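Local coordinates for protein probable oxidoreductase (Mycobacterium abscessus, PDB 4EYE) that is probably an oxidoreductase of the quinone oxidoreductase-like branch of the medium-chain dehydrogenase/reductase family, at residues Asp54-Leu66 with Phe329-Pro342. Numbering follows the deposited sequence.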
loop_
_atom_site.group_PDB
_atom_site.type_symbol
_atom_site.label_atom_id
_atom_site.label_comp_id
_atom_site.label_asym_id
_atom_site.label_seq_id
_atom_site.Cartn_x
_atom_site.Cartn_y
_atom_site.Cartn_z
ATOM N N ASP A 54 13.281 -12.645 9.903
ATOM C CA ASP A 54 12.770 -13.823 9.247
ATOM C C ASP A 54 11.385 -13.515 8.662
ATOM O O ASP A 54 10.407 -13.293 9.387
ATOM C CB ASP A 54 12.656 -15.046 10.210
ATOM C CG ASP A 54 14.015 -15.620 10.578
ATOM O OD1 ASP A 54 15.062 -15.119 10.121
ATOM O OD2 ASP A 54 14.081 -16.575 11.358
ATOM N N VAL A 55 11.309 -13.536 7.337
ATOM C CA VAL A 55 10.117 -13.053 6.628
ATOM C C VAL A 55 9.048 -14.126 6.715
ATOM O O VAL A 55 9.300 -15.271 6.310
ATOM C CB VAL A 55 10.444 -12.698 5.149
ATOM C CG1 VAL A 55 9.201 -12.276 4.367
ATOM C CG2 VAL A 55 11.506 -11.590 5.091
ATOM N N LYS A 56 7.870 -13.754 7.227
ATOM C CA LYS A 56 6.683 -14.612 7.172
ATOM C C LYS A 56 5.686 -14.212 6.108
ATOM O O LYS A 56 4.882 -15.006 5.691
ATOM C CB LYS A 56 5.983 -14.655 8.561
ATOM C CG LYS A 56 6.960 -15.044 9.697
ATOM C CD LYS A 56 7.365 -16.520 9.591
ATOM C CE LYS A 56 8.503 -16.867 10.560
ATOM N NZ LYS A 56 9.003 -18.231 10.275
ATOM N N ALA A 57 5.662 -12.930 5.730
ATOM C CA ALA A 57 4.845 -12.512 4.643
ATOM C C ALA A 57 5.566 -11.325 3.941
ATOM O O ALA A 57 6.046 -10.419 4.607
ATOM C CB ALA A 57 3.433 -12.147 5.142
ATOM N N ALA A 58 5.661 -11.382 2.636
ATOM C CA ALA A 58 6.230 -10.293 1.807
ATOM C C ALA A 58 5.126 -9.686 0.983
ATOM O O ALA A 58 4.459 -10.381 0.205
ATOM C CB ALA A 58 7.313 -10.844 0.868
ATOM N N GLY A 59 4.928 -8.393 1.106
ATOM C CA GLY A 59 3.903 -7.747 0.315
ATOM C C GLY A 59 4.272 -7.646 -1.147
ATOM O O GLY A 59 5.437 -7.449 -1.486
ATOM N N VAL A 60 3.273 -7.790 -2.007
ATOM C CA VAL A 60 3.375 -7.445 -3.421
ATOM C C VAL A 60 2.733 -6.050 -3.572
ATOM O O VAL A 60 1.572 -5.803 -3.129
ATOM C CB VAL A 60 2.696 -8.518 -4.285
ATOM C CG1 VAL A 60 2.730 -8.168 -5.785
ATOM C CG2 VAL A 60 3.400 -9.873 -4.037
ATOM N N CYS A 61 3.493 -5.104 -4.099
ATOM C CA CYS A 61 2.957 -3.770 -4.371
ATOM C C CYS A 61 3.331 -3.316 -5.805
ATOM O O CYS A 61 4.225 -3.910 -6.460
ATOM C CB CYS A 61 3.475 -2.782 -3.345
ATOM S SG CYS A 61 5.240 -2.376 -3.487
ATOM N N PHE A 62 2.690 -2.242 -6.248
ATOM C CA PHE A 62 2.890 -1.733 -7.588
ATOM C C PHE A 62 4.350 -1.343 -7.855
ATOM O O PHE A 62 4.871 -1.669 -8.904
ATOM C CB PHE A 62 1.914 -0.573 -7.899
ATOM C CG PHE A 62 1.795 -0.271 -9.378
ATOM C CD1 PHE A 62 1.266 -1.192 -10.241
ATOM C CD2 PHE A 62 2.238 0.929 -9.892
ATOM C CE1 PHE A 62 1.179 -0.929 -11.618
ATOM C CE2 PHE A 62 2.127 1.215 -11.253
ATOM C CZ PHE A 62 1.600 0.279 -12.115
ATOM N N PRO A 63 5.034 -0.695 -6.900
ATOM C CA PRO A 63 6.468 -0.415 -7.149
ATOM C C PRO A 63 7.317 -1.652 -7.421
ATOM O O PRO A 63 8.182 -1.623 -8.308
ATOM C CB PRO A 63 6.917 0.288 -5.872
ATOM C CG PRO A 63 5.677 1.007 -5.404
ATOM C CD PRO A 63 4.536 0.048 -5.728
ATOM N N ASP A 64 7.027 -2.757 -6.731
ATOM C CA ASP A 64 7.758 -4.006 -6.953
ATOM C C ASP A 64 7.654 -4.398 -8.402
ATOM O O ASP A 64 8.650 -4.684 -9.071
ATOM C CB ASP A 64 7.235 -5.210 -6.140
ATOM C CG ASP A 64 7.205 -4.992 -4.657
ATOM O OD1 ASP A 64 8.062 -4.257 -4.079
ATOM O OD2 ASP A 64 6.353 -5.679 -4.013
ATOM N N TYR A 65 6.426 -4.444 -8.876
ATOM C CA TYR A 65 6.133 -4.804 -10.262
ATOM C C TYR A 65 6.833 -3.864 -11.279
ATOM O O TYR A 65 7.472 -4.305 -12.248
ATOM C CB TYR A 65 4.612 -4.770 -10.445
ATOM C CG TYR A 65 4.173 -4.849 -11.889
ATOM C CD1 TYR A 65 4.540 -5.927 -12.674
ATOM C CD2 TYR A 65 3.397 -3.856 -12.462
ATOM C CE1 TYR A 65 4.155 -6.013 -13.992
ATOM C CE2 TYR A 65 3.019 -3.928 -13.803
ATOM C CZ TYR A 65 3.424 -5.019 -14.560
ATOM O OH TYR A 65 3.059 -5.141 -15.880
ATOM N N LEU A 66 6.719 -2.564 -11.035
ATOM C CA LEU A 66 7.381 -1.565 -11.880
ATOM C C LEU A 66 8.886 -1.812 -11.917
ATOM O O LEU A 66 9.501 -1.678 -12.982
ATOM C CB LEU A 66 7.067 -0.117 -11.390
ATOM C CG LEU A 66 5.587 0.363 -11.477
ATOM C CD1 LEU A 66 5.355 1.858 -11.134
ATOM C CD2 LEU A 66 5.033 0.115 -12.894
ATOM N N PHE A 329 -0.761 -10.277 -10.428
ATOM C CA PHE A 329 -0.840 -8.894 -9.999
ATOM C C PHE A 329 -0.854 -7.926 -11.194
ATOM O O PHE A 329 -1.659 -7.007 -11.254
ATOM C CB PHE A 329 0.334 -8.560 -9.056
ATOM C CG PHE A 329 0.353 -7.128 -8.633
ATOM C CD1 PHE A 329 1.048 -6.172 -9.377
ATOM C CD2 PHE A 329 -0.359 -6.721 -7.529
ATOM C CE1 PHE A 329 1.024 -4.837 -8.996
ATOM C CE2 PHE A 329 -0.383 -5.398 -7.134
ATOM C CZ PHE A 329 0.307 -4.456 -7.857
ATOM N N ALA A 330 0.067 -8.135 -12.116
ATOM C CA ALA A 330 0.163 -7.344 -13.354
ATOM C C ALA A 330 -1.084 -7.490 -14.256
ATOM O O ALA A 330 -1.510 -6.525 -14.859
ATOM C CB ALA A 330 1.413 -7.750 -14.129
ATOM N N ASP A 331 -1.657 -8.686 -14.302
ATOM C CA ASP A 331 -2.855 -8.950 -15.085
ATOM C C ASP A 331 -4.114 -8.388 -14.424
ATOM O O ASP A 331 -5.197 -8.554 -14.964
ATOM C CB ASP A 331 -3.069 -10.448 -15.267
ATOM C CG ASP A 331 -2.004 -11.102 -16.097
ATOM O OD1 ASP A 331 -1.247 -10.395 -16.748
ATOM O OD2 ASP A 331 -1.889 -12.324 -16.060
ATOM N N GLY A 332 -3.996 -7.729 -13.264
ATOM C CA GLY A 332 -5.151 -7.085 -12.629
ATOM C C GLY A 332 -6.076 -8.024 -11.876
ATOM O O GLY A 332 -7.256 -7.727 -11.690
ATOM N N LYS A 333 -5.563 -9.160 -11.428
ATOM C CA LYS A 333 -6.379 -10.118 -10.689
ATOM C C LYS A 333 -6.476 -9.891 -9.158
ATOM O O LYS A 333 -7.253 -10.555 -8.514
ATOM C CB LYS A 333 -5.885 -11.534 -10.987
ATOM C CG LYS A 333 -5.903 -11.844 -12.484
ATOM C CD LYS A 333 -5.428 -13.261 -12.787
ATOM C CE LYS A 333 -5.694 -13.639 -14.247
ATOM N NZ LYS A 333 -5.309 -15.047 -14.434
ATOM N N VAL A 334 -5.718 -8.946 -8.594
ATOM C CA VAL A 334 -5.604 -8.811 -7.137
ATOM C C VAL A 334 -6.526 -7.747 -6.567
ATOM O O VAL A 334 -6.446 -6.576 -6.935
ATOM C CB VAL A 334 -4.150 -8.469 -6.704
ATOM C CG1 VAL A 334 -4.055 -8.236 -5.186
ATOM C CG2 VAL A 334 -3.218 -9.570 -7.158
ATOM N N TYR A 335 -7.385 -8.176 -5.641
ATOM C CA TYR A 335 -8.192 -7.282 -4.838
ATOM C C TYR A 335 -7.522 -7.161 -3.474
ATOM O O TYR A 335 -7.083 -8.133 -2.900
ATOM C CB TYR A 335 -9.632 -7.790 -4.678
ATOM C CG TYR A 335 -10.419 -8.079 -5.952
ATOM C CD1 TYR A 335 -10.003 -7.615 -7.202
ATOM C CD2 TYR A 335 -11.563 -8.849 -5.894
ATOM C CE1 TYR A 335 -10.713 -7.933 -8.373
ATOM C CE2 TYR A 335 -12.294 -9.164 -7.033
ATOM C CZ TYR A 335 -11.871 -8.697 -8.275
ATOM O OH TYR A 335 -12.596 -9.015 -9.401
ATOM N N GLY A 336 -7.456 -5.965 -2.944
ATOM C CA GLY A 336 -6.854 -5.756 -1.626
ATOM C C GLY A 336 -5.354 -6.044 -1.754
ATOM O O GLY A 336 -4.685 -5.516 -2.659
ATOM N N LYS A 337 -4.832 -6.894 -0.877
ATOM C CA LYS A 337 -3.419 -7.167 -0.840
ATOM C C LYS A 337 -3.119 -8.648 -1.158
ATOM O O LYS A 337 -3.778 -9.549 -0.668
ATOM C CB LYS A 337 -2.866 -6.797 0.548
ATOM C CG LYS A 337 -1.337 -6.761 0.621
ATOM C CD LYS A 337 -0.812 -5.491 -0.076
ATOM C CE LYS A 337 0.691 -5.433 -0.133
ATOM N NZ LYS A 337 1.148 -4.151 -0.752
ATOM N N MET A 338 -2.052 -8.864 -1.910
ATOM C CA MET A 338 -1.455 -10.169 -2.102
ATOM C C MET A 338 -0.129 -10.221 -1.327
ATOM O O MET A 338 0.643 -9.260 -1.366
ATOM C CB MET A 338 -1.143 -10.370 -3.576
ATOM C CG MET A 338 -0.151 -11.479 -3.937
ATOM S SD MET A 338 0.203 -11.556 -5.743
ATOM C CE MET A 338 -1.112 -12.569 -6.371
ATOM N N VAL A 339 0.168 -11.386 -0.750
ATOM C CA VAL A 339 1.450 -11.597 -0.128
ATOM C C VAL A 339 2.065 -12.898 -0.608
ATOM O O VAL A 339 1.365 -13.801 -1.104
ATOM C CB VAL A 339 1.373 -11.532 1.426
ATOM C CG1 VAL A 339 0.643 -10.263 1.911
ATOM C CG2 VAL A 339 0.645 -12.742 1.991
ATOM N N LEU A 340 3.379 -12.964 -0.465
ATOM C CA LEU A 340 4.153 -14.138 -0.692
ATOM C C LEU A 340 4.573 -14.713 0.633
ATOM O O LEU A 340 4.970 -13.979 1.558
ATOM C CB LEU A 340 5.419 -13.792 -1.520
ATOM C CG LEU A 340 5.205 -13.056 -2.821
ATOM C CD1 LEU A 340 6.537 -12.830 -3.603
ATOM C CD2 LEU A 340 4.149 -13.732 -3.712
ATOM N N VAL A 341 4.522 -16.025 0.737
ATOM C CA VAL A 341 4.836 -16.729 1.987
ATOM C C VAL A 341 6.026 -17.667 1.777
ATOM O O VAL A 341 5.900 -18.616 1.006
ATOM C CB VAL A 341 3.667 -17.595 2.422
ATOM C CG1 VAL A 341 3.934 -18.190 3.835
ATOM C CG2 VAL A 341 2.374 -16.788 2.368
ATOM N N PRO A 342 7.170 -17.395 2.438
ATOM C CA PRO A 342 8.372 -18.142 2.217
ATOM C C PRO A 342 8.269 -19.576 2.723
ATOM O O PRO A 342 8.731 -20.476 2.021
ATOM C CB PRO A 342 9.423 -17.363 3.026
ATOM C CG PRO A 342 8.944 -15.973 3.022
ATOM C CD PRO A 342 7.436 -16.151 3.182
ATOM O OXT PRO A 342 7.632 -19.843 3.753
HETATM O O HOH W 1 -0.859 -6.867 -3.516
#
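Val60 sits between Phe329, Met338 and Leu340. Its CG1 lies anti to the backbone N (chi1 178°) and rests over one face of the Phe329 ring in a CH-pi contact, 4.2 Å from the centroid. Its CG2, anti to the carbonyl carbon, meets Leu340 CG and Met338 CG. Leu326 of helix 322-330 also touches Val60. The far rim of the Phe329 ring reaches the start of helix 62-68: Phe329 CE1 comes to the edge of the Phe62 ring, 3.9 Å from Phe62 CD1, and also touches Tyr65 CB. Ala330 packs against the Tyr65 ring, with its CA over one face. At the other end, the Pro342 ring crosses Val55.

Strands 57-59 and 337-341 pair antiparallel. Ala58 N to Leu340 O and Leu340 N to Ala58 O are both 2.9 Å hydrogen bonds, nearly straight. Val60 N also donates to Met338 O, 3.1 Å. Beyond it, a water bridges Val60 O and Met338 N. Lys337 bends at chi2 (75°), and its NZ donates to Val60 O at 2.9 Å from above the carbonyl plane. Glu85 forms a salt bridge with the same NZ. Cys61 occupies the N-cap position of helix 62-68, and its backbone N donates to Asp64 OD2, from above the carboxylate plane. By pairing with strand 57-59, the C-terminal strand 337-341 returns to the GroES-like catalytic domain and joins its sheet, as is characteristic of the medium-chain dehydrogenase/reductase fold.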